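Local structure of racemase (Pseudovibrio sp. JE062, 3MKC) at residues Gly46-Gly50 / Tyr288-Gly292; Gln242-Leu246 / Glu274-Gly279. The protein is named a racemase and belongs to the enolase superfamily, pairing a mandelate racemase/muconate lactonizing enzyme-type N-terminal domain with a TIM-barrel-like C-terminal domain. All blocks are in the same frame, centred on the assembly; numbering follows the deposited sequence.

Interaction 1. Residues Gly46-Gly50 / Tyr288-Gly292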
ATOM      1  N   GLY A  46      -5.394  -2.178 -12.418  1.00 16.27           N
ATOM      2  CA  GLY A  46      -5.253  -1.619 -11.087  1.00 15.31           C
ATOM      3  C   GLY A  46      -6.043  -2.541 -10.187  1.00 15.21           C
ATOM      4  O   GLY A  46      -6.585  -3.535 -10.657  1.00 15.30           O
ATOM      5  N   GLU A  47      -6.099  -2.258  -8.894  1.00 16.70           N
ATOM      6  CA  GLU A  47      -6.897  -3.100  -8.023  1.00 16.93           C
ATOM      7  C   GLU A  47      -7.390  -2.293  -6.833  1.00 17.49           C
ATOM      8  O   GLU A  47      -6.734  -1.339  -6.401  1.00 15.88           O
ATOM      9  CB  GLU A  47      -6.117  -4.348  -7.582  1.00 18.55           C
ATOM     10  CG  GLU A  47      -5.040  -4.137  -6.552  1.00 18.46           C
ATOM     11  CD  GLU A  47      -4.284  -5.420  -6.244  1.00 19.91           C
ATOM     12  OE1 GLU A  47      -4.852  -6.517  -6.436  1.00 18.94           O
ATOM     13  OE2 GLU A  47      -3.124  -5.334  -5.799  1.00 17.05           O
ATOM     14  N   ALA A  48      -8.565  -2.667  -6.338  1.00 16.71           N
ATOM     15  CA  ALA A  48      -9.196  -1.986  -5.216  1.00 16.06           C
ATOM     16  C   ALA A  48      -9.344  -2.891  -4.000  1.00 15.18           C
ATOM     17  O   ALA A  48      -9.557  -4.098  -4.132  1.00 13.22           O
ATOM     18  CB  ALA A  48     -10.566  -1.467  -5.645  1.00 15.29           C
ATOM     19  N   ASP A  49      -9.235  -2.301  -2.812  1.00 14.85           N
ATOM     20  CA  ASP A  49      -9.377  -3.058  -1.575  1.00 14.23           C
ATOM     21  C   ASP A  49     -10.873  -3.170  -1.257  1.00 14.65           C
ATOM     22  O   ASP A  49     -11.700  -2.576  -1.955  1.00 13.89           O
ATOM     23  CB  ASP A  49      -8.636  -2.338  -0.445  1.00 14.58           C
ATOM     24  CG  ASP A  49      -8.386  -3.228   0.754  1.00 15.69           C
ATOM     25  OD1 ASP A  49      -8.404  -4.468   0.607  1.00 16.24           O
ATOM     26  OD2 ASP A  49      -8.156  -2.682   1.848  1.00 15.28           O
ATOM     27  N   GLY A  50     -11.205  -3.938  -0.220  1.00 14.57           N
ATOM     28  CA  GLY A  50     -12.593  -4.113   0.186  1.00 15.97           C
ATOM     29  C   GLY A  50     -13.219  -5.430  -0.248  1.00 17.08           C
ATOM     30  O   GLY A  50     -12.693  -6.123  -1.123  1.00 17.04           O
ATOM     31  N   TYR A 288      -2.213   2.247  -1.370  1.00 12.04           N
ATOM     32  CA  TYR A 288      -2.392   2.475  -2.802  1.00 12.24           C
ATOM     33  C   TYR A 288      -3.810   2.193  -3.262  1.00 13.38           C
ATOM     34  O   TYR A 288      -4.410   2.978  -3.999  1.00 14.01           O
ATOM     35  CB  TYR A 288      -1.476   1.552  -3.615  1.00 13.29           C
ATOM     36  CG  TYR A 288      -0.014   1.625  -3.272  1.00  9.91           C
ATOM     37  CD1 TYR A 288       0.826   2.546  -3.897  1.00 12.55           C
ATOM     38  CD2 TYR A 288       0.537   0.770  -2.319  1.00 10.93           C
ATOM     39  CE1 TYR A 288       2.177   2.616  -3.583  1.00 11.40           C
ATOM     40  CE2 TYR A 288       1.888   0.832  -1.997  1.00 12.23           C
ATOM     41  CZ  TYR A 288       2.702   1.760  -2.630  1.00 12.89           C
ATOM     42  OH  TYR A 288       4.035   1.851  -2.287  1.00 13.27           O
ATOM     43  N   ASN A 289      -4.335   1.051  -2.838  1.00 14.29           N
ATOM     44  CA  ASN A 289      -5.658   0.628  -3.266  1.00 14.56           C
ATOM     45  C   ASN A 289      -6.797   1.023  -2.340  1.00 14.71           C
ATOM     46  O   ASN A 289      -7.901   0.476  -2.436  1.00 13.22           O
ATOM     47  CB  ASN A 289      -5.658  -0.893  -3.486  1.00 16.67           C
ATOM     48  CG  ASN A 289      -5.129  -1.657  -2.287  1.00 16.68           C
ATOM     49  OD1 ASN A 289      -5.651  -1.530  -1.178  1.00 17.80           O
ATOM     50  ND2 ASN A 289      -4.081  -2.458  -2.504  1.00 13.79           N
ATOM     51  N   ARG A 290      -6.536   1.981  -1.453  1.00 11.90           N
ATOM     52  CA  ARG A 290      -7.555   2.443  -0.523  1.00 12.09           C
ATOM     53  C   ARG A 290      -7.733   3.958  -0.511  1.00 12.39           C
ATOM     54  O   ARG A 290      -8.848   4.468  -0.639  1.00 13.35           O
ATOM     55  CB  ARG A 290      -7.212   2.024   0.913  1.00 11.72           C
ATOM     56  CG  ARG A 290      -7.297   0.537   1.232  1.00 10.51           C
ATOM     57  CD  ARG A 290      -6.766   0.288   2.648  1.00  8.70           C
ATOM     58  NE  ARG A 290      -7.589   0.916   3.682  1.00 11.65           N
ATOM     59  CZ  ARG A 290      -8.698   0.379   4.185  1.00 11.22           C
ATOM     60  NH1 ARG A 290      -9.115  -0.805   3.753  1.00 11.71           N
ATOM     61  NH2 ARG A 290      -9.392   1.024   5.116  1.00 10.72           N
ATOM     62  N   CYS A 291      -6.618   4.669  -0.359  1.00 12.64           N
ATOM     63  CA  CYS A 291      -6.641   6.121  -0.197  1.00 11.77           C
ATOM     64  C   CYS A 291      -6.853   7.059  -1.363  1.00 10.90           C
ATOM     65  O   CYS A 291      -6.980   8.260  -1.147  1.00 12.52           O
ATOM     66  CB  CYS A 291      -5.370   6.568   0.525  1.00 12.15           C
ATOM     67  SG  CYS A 291      -3.931   6.699  -0.562  1.00 13.46           S
ATOM     68  N   GLY A 292      -6.894   6.537  -2.586  1.00  9.63           N
ATOM     69  CA  GLY A 292      -7.071   7.409  -3.733  1.00  8.80           C
ATOM     70  C   GLY A 292      -6.032   7.133  -4.811  1.00  9.40           C
ATOM     71  O   GLY A 292      -5.862   7.928  -5.724  1.00 12.02           O
TER

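Interaction 2. Residues Gln242-Leu246 / Glu274-Gly279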
ATOM      1  N   GLN A 242      -5.637   2.820  18.677  1.00 14.38           N
ATOM      2  CA  GLN A 242      -6.761   2.697  17.768  1.00 14.29           C
ATOM      3  C   GLN A 242      -6.628   3.734  16.670  1.00 12.62           C
ATOM      4  O   GLN A 242      -6.150   4.846  16.890  1.00 12.74           O
ATOM      5  CB  GLN A 242      -8.076   2.836  18.528  1.00 15.86           C
ATOM      6  CG  GLN A 242      -8.234   1.769  19.613  1.00 16.30           C
ATOM      7  CD  GLN A 242      -7.903   0.365  19.113  1.00 19.09           C
ATOM      8  OE1 GLN A 242      -6.915  -0.241  19.530  1.00 22.28           O
ATOM      9  NE2 GLN A 242      -8.725  -0.151  18.214  1.00 16.52           N
ATOM     10  N   HIS A 243      -7.057   3.350  15.479  1.00 11.57           N
ATOM     11  CA  HIS A 243      -6.933   4.192  14.309  1.00 10.04           C
ATOM     12  C   HIS A 243      -7.654   5.543  14.356  1.00 10.61           C
ATOM     13  O   HIS A 243      -7.265   6.469  13.649  1.00 12.96           O
ATOM     14  CB  HIS A 243      -7.361   3.380  13.082  1.00 10.81           C
ATOM     15  CG  HIS A 243      -6.878   3.939  11.783  1.00  9.68           C
ATOM     16  ND1 HIS A 243      -7.532   4.954  11.119  1.00 10.88           N
ATOM     17  CD2 HIS A 243      -5.823   3.602  11.005  1.00 11.32           C
ATOM     18  CE1 HIS A 243      -6.903   5.216   9.987  1.00 12.34           C
ATOM     19  NE2 HIS A 243      -5.860   4.407   9.895  1.00 12.41           N
ATOM     20  N   ASP A 244      -8.686   5.669  15.187  1.00 10.96           N
ATOM     21  CA  ASP A 244      -9.413   6.941  15.299  1.00 10.72           C
ATOM     22  C   ASP A 244      -8.796   7.847  16.361  1.00 10.59           C
ATOM     23  O   ASP A 244      -9.078   9.046  16.409  1.00 12.02           O
ATOM     24  CB  ASP A 244     -10.881   6.720  15.699  1.00 11.27           C
ATOM     25  CG  ASP A 244     -11.695   6.031  14.623  1.00 13.05           C
ATOM     26  OD1 ASP A 244     -11.711   6.525  13.478  1.00 11.91           O
ATOM     27  OD2 ASP A 244     -12.338   5.004  14.939  1.00 13.28           O
ATOM     28  N   ASP A 245      -7.968   7.262  17.218  1.00 11.46           N
ATOM     29  CA  ASP A 245      -7.339   7.978  18.320  1.00  9.53           C
ATOM     30  C   ASP A 245      -6.130   8.805  17.897  1.00  8.96           C
ATOM     31  O   ASP A 245      -5.016   8.555  18.336  1.00 10.41           O
ATOM     32  CB  ASP A 245      -6.948   6.956  19.400  1.00 10.44           C
ATOM     33  CG  ASP A 245      -6.470   7.597  20.691  1.00 12.89           C
ATOM     34  OD1 ASP A 245      -6.670   8.822  20.879  1.00 12.11           O
ATOM     35  OD2 ASP A 245      -5.900   6.850  21.530  1.00 12.31           O
ATOM     36  N   LEU A 246      -6.351   9.795  17.043  1.00  9.06           N
ATOM     37  CA  LEU A 246      -5.245  10.629  16.603  1.00  9.89           C
ATOM     38  C   LEU A 246      -4.571  11.359  17.752  1.00  9.43           C
ATOM     39  O   LEU A 246      -3.344  11.422  17.809  1.00 11.79           O
ATOM     40  CB  LEU A 246      -5.709  11.635  15.550  1.00 11.07           C
ATOM     41  CG  LEU A 246      -5.545  11.093  14.124  1.00 11.52           C
ATOM     42  CD1 LEU A 246      -6.386   9.843  13.943  1.00 12.22           C
ATOM     43  CD2 LEU A 246      -5.944  12.160  13.122  1.00 12.74           C
ATOM     44  N   GLU A 274      -4.815  15.347   8.676  1.00 11.05           N
ATOM     45  CA  GLU A 274      -5.163  15.342  10.094  1.00 10.95           C
ATOM     46  C   GLU A 274      -4.178  14.448  10.857  1.00 11.65           C
ATOM     47  O   GLU A 274      -3.800  14.748  11.988  1.00 12.24           O
ATOM     48  CB  GLU A 274      -6.612  14.861  10.286  1.00 14.60           C
ATOM     49  CG  GLU A 274      -7.074  14.851  11.732  1.00 21.84           C
ATOM     50  CD  GLU A 274      -8.532  14.445  11.897  1.00 26.67           C
ATOM     51  OE1 GLU A 274      -9.046  13.675  11.054  1.00 29.16           O
ATOM     52  OE2 GLU A 274      -9.160  14.882  12.889  1.00 27.39           O
ATOM     53  N   TRP A 275      -3.759  13.346  10.244  1.00 10.24           N
ATOM     54  CA  TRP A 275      -2.787  12.487  10.912  1.00  8.54           C
ATOM     55  C   TRP A 275      -1.487  13.255  11.116  1.00  7.62           C
ATOM     56  O   TRP A 275      -0.816  13.104  12.131  1.00 10.01           O
ATOM     57  CB  TRP A 275      -2.489  11.244  10.085  1.00  8.98           C
ATOM     58  CG  TRP A 275      -3.463  10.145  10.310  1.00  7.37           C
ATOM     59  CD1 TRP A 275      -4.567   9.864   9.563  1.00  8.64           C
ATOM     60  CD2 TRP A 275      -3.421   9.168  11.356  1.00  7.21           C
ATOM     61  NE1 TRP A 275      -5.215   8.765  10.076  1.00  8.95           N
ATOM     62  CE2 TRP A 275      -4.532   8.319  11.177  1.00  7.91           C
ATOM     63  CE3 TRP A 275      -2.550   8.928  12.430  1.00  8.78           C
ATOM     64  CZ2 TRP A 275      -4.799   7.241  12.031  1.00  9.52           C
ATOM     65  CZ3 TRP A 275      -2.818   7.855  13.286  1.00  8.13           C
ATOM     66  CH2 TRP A 275      -3.933   7.027  13.079  1.00  7.99           C
ATOM     67  N   ILE A 276      -1.127  14.081  10.144  1.00  7.94           N
ATOM     68  CA  ILE A 276       0.106  14.849  10.255  1.00  7.90           C
ATOM     69  C   ILE A 276       0.052  15.920  11.347  1.00  8.11           C
ATOM     70  O   ILE A 276       0.896  15.951  12.243  1.00 10.96           O
ATOM     71  CB  ILE A 276       0.459  15.553   8.925  1.00  7.71           C
ATOM     72  CG1 ILE A 276       0.902  14.522   7.886  1.00  8.60           C
ATOM     73  CG2 ILE A 276       1.559  16.589   9.150  1.00  9.13           C
ATOM     74  CD1 ILE A 276       1.141  15.125   6.513  1.00  9.55           C
ATOM     75  N   THR A 277      -0.942  16.796  11.269  1.00 11.94           N
ATOM     76  CA  THR A 277      -1.039  17.893  12.231  1.00 13.38           C
ATOM     77  C   THR A 277      -1.594  17.550  13.607  1.00 13.06           C
ATOM     78  O   THR A 277      -1.117  18.077  14.609  1.00 15.71           O
ATOM     79  CB  THR A 277      -1.870  19.058  11.658  1.00 18.37           C
ATOM     80  OG1 THR A 277      -3.221  18.630  11.462  1.00 22.24           O
ATOM     81  CG2 THR A 277      -1.293  19.517  10.329  1.00 17.50           C
ATOM     82  N   LYS A 278      -2.598  16.682  13.668  1.00 12.67           N
ATOM     83  CA  LYS A 278      -3.192  16.320  14.955  1.00 11.75           C
ATOM     84  C   LYS A 278      -2.532  15.081  15.545  1.00 12.06           C
ATOM     85  O   LYS A 278      -2.286  15.007  16.752  1.00 12.35           O
ATOM     86  CB  LYS A 278      -4.696  16.067  14.805  1.00 14.19           C
ATOM     87  CG  LYS A 278      -5.415  15.891  16.137  1.00 17.92           C
ATOM     88  CD  LYS A 278      -6.825  15.337  15.955  1.00 22.84           C
ATOM     89  CE  LYS A 278      -7.877  16.259  16.551  1.00 28.75           C
ATOM     90  NZ  LYS A 278      -8.063  17.506  15.749  1.00 30.61           N
ATOM     91  N   GLY A 279      -2.254  14.106  14.686  1.00 11.87           N
ATOM     92  CA  GLY A 279      -1.618  12.888  15.148  1.00 10.53           C
ATOM     93  C   GLY A 279      -0.134  13.091  15.374  1.00  9.70           C
ATOM     94  O   GLY A 279       0.477  12.373  16.159  1.00 12.31           O
TER

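Interaction 1. Residues Gly46-Gly50 / Tyr288-Gly292
D49 grips the loop 288-292 twice, once through its backbone and once through its carboxylate. Its N donates to the carbonyl O of N289 at 3.1 Å, a fairly straight bond that reaches the oxygen tilted from the carbonyl plane. One residue on, NH1 of R290 meets D49 OD2 at 2.8 Å in a salt bridge. OD2 lies in the guanidinium plane at its edge, yet the planes of the two groups are turned 68° apart, and NH1 approaches OD2 on the anti side, tilted out of the carboxylate plane. A bend at chi3 (65°) brings the end of R290 back to the acid, whose OD2 also rests against the CD and CG methylenes.

The tight part lies deeper, where the side chain of N289 points at the end of strand 43-48. Its CB sits 3.1 Å from the carbonyl O of E47, a buried oxygen for which the model offers no partner. With CG held between the backbone N and the carbonyl carbon (chi1 52°), the amide turns its OD1 to within 3.2 Å of D49 CB, its plane well away from that of the carboxylate. The amide nitrogen ND2 and E47 OE2 share T321 OG1 as a hydrogen-bond partner, which links both residues to helix 319-331. The D49-R290 side is looser and partly exposed: a single charged pair spans it, with F105 of helix 102-122 against both side chains. Each charged group has a second partner, K317 NZ at D49 OD1 and M265 O at R290 NH2.

Joining the last strand of the N-terminal sheet to a barrel-domain loop, the contact is held by one backbone hydrogen bond and one salt bridge, with close packing of CB and methylene groups beside them. With a lysine and an arginine on its two oxygens, D49 is probably stabilised as a carboxylate that ties the domains together.

Interaction 2. Residues Gln242-Leu246 / Glu274-Gly279
L246 pushes its forked side chain between the ring of W275 and the stem of E274, and each methyl has its own neighbour. CD1 lies over one face of the indole, 3.7 Å from the centroid of the six-membered ring and 14° off its normal, a CH-pi contact. CD2 turns to the other residue and points at the methylenes of E274, whose chain runs extended beyond CG; the very short modelled spacing there is doubtful. The CB of L246 meets the aliphatic CD of K278, so two charged residues lend methylenes to the exposed border.

W275 reaches across from helix 268-277 with CG beside its backbone N (chi1 -85°), and the far end of its indole meets H243. Its CZ2 stands over the centre of the imidazole, 3.6 Å from CE1, in an edge-to-face (T-shaped) pair whose planes are 69° apart. The same CZ2 comes within 3.0 Å of the carbonyl O of H243. A second edge-to-face partner, H249 of helix 246-255, adjoins the tryptophan, while A263, V281 and L284 also touch it.

At G279, backbone meets backbone more lightly: its CA lies 3.5 Å from L246 O in a CA-H...O contact. Just before L246, a type I turn from Q242 to D245 leads into helix 246-255, with D245 at the N-cap. This is apolar packing between neighbouring beta-alpha units of the TIM-barrel-like domain: the start of one outer helix wedged against the end of the next.

How the interactions relate
Interaction 1 lies near the middle of the chain and is largely buried; interaction 2 is farther out, partly buried, about 21 Å away between centres. Interaction 1 bridges the N-terminal and barrel domains, whereas interaction 2 stays within the barrel domain and joins helices 246-255 and 268-277. They share no residue and do not touch, the nearest atoms being about 7 Å apart, though M265 meets a side chain of each. Their chemistry differs with their place: the deeper contact depends on hydrogen bonds and a salt bridge, the outer one on an aromatic pair, a leucine and the methylenes of charged residues.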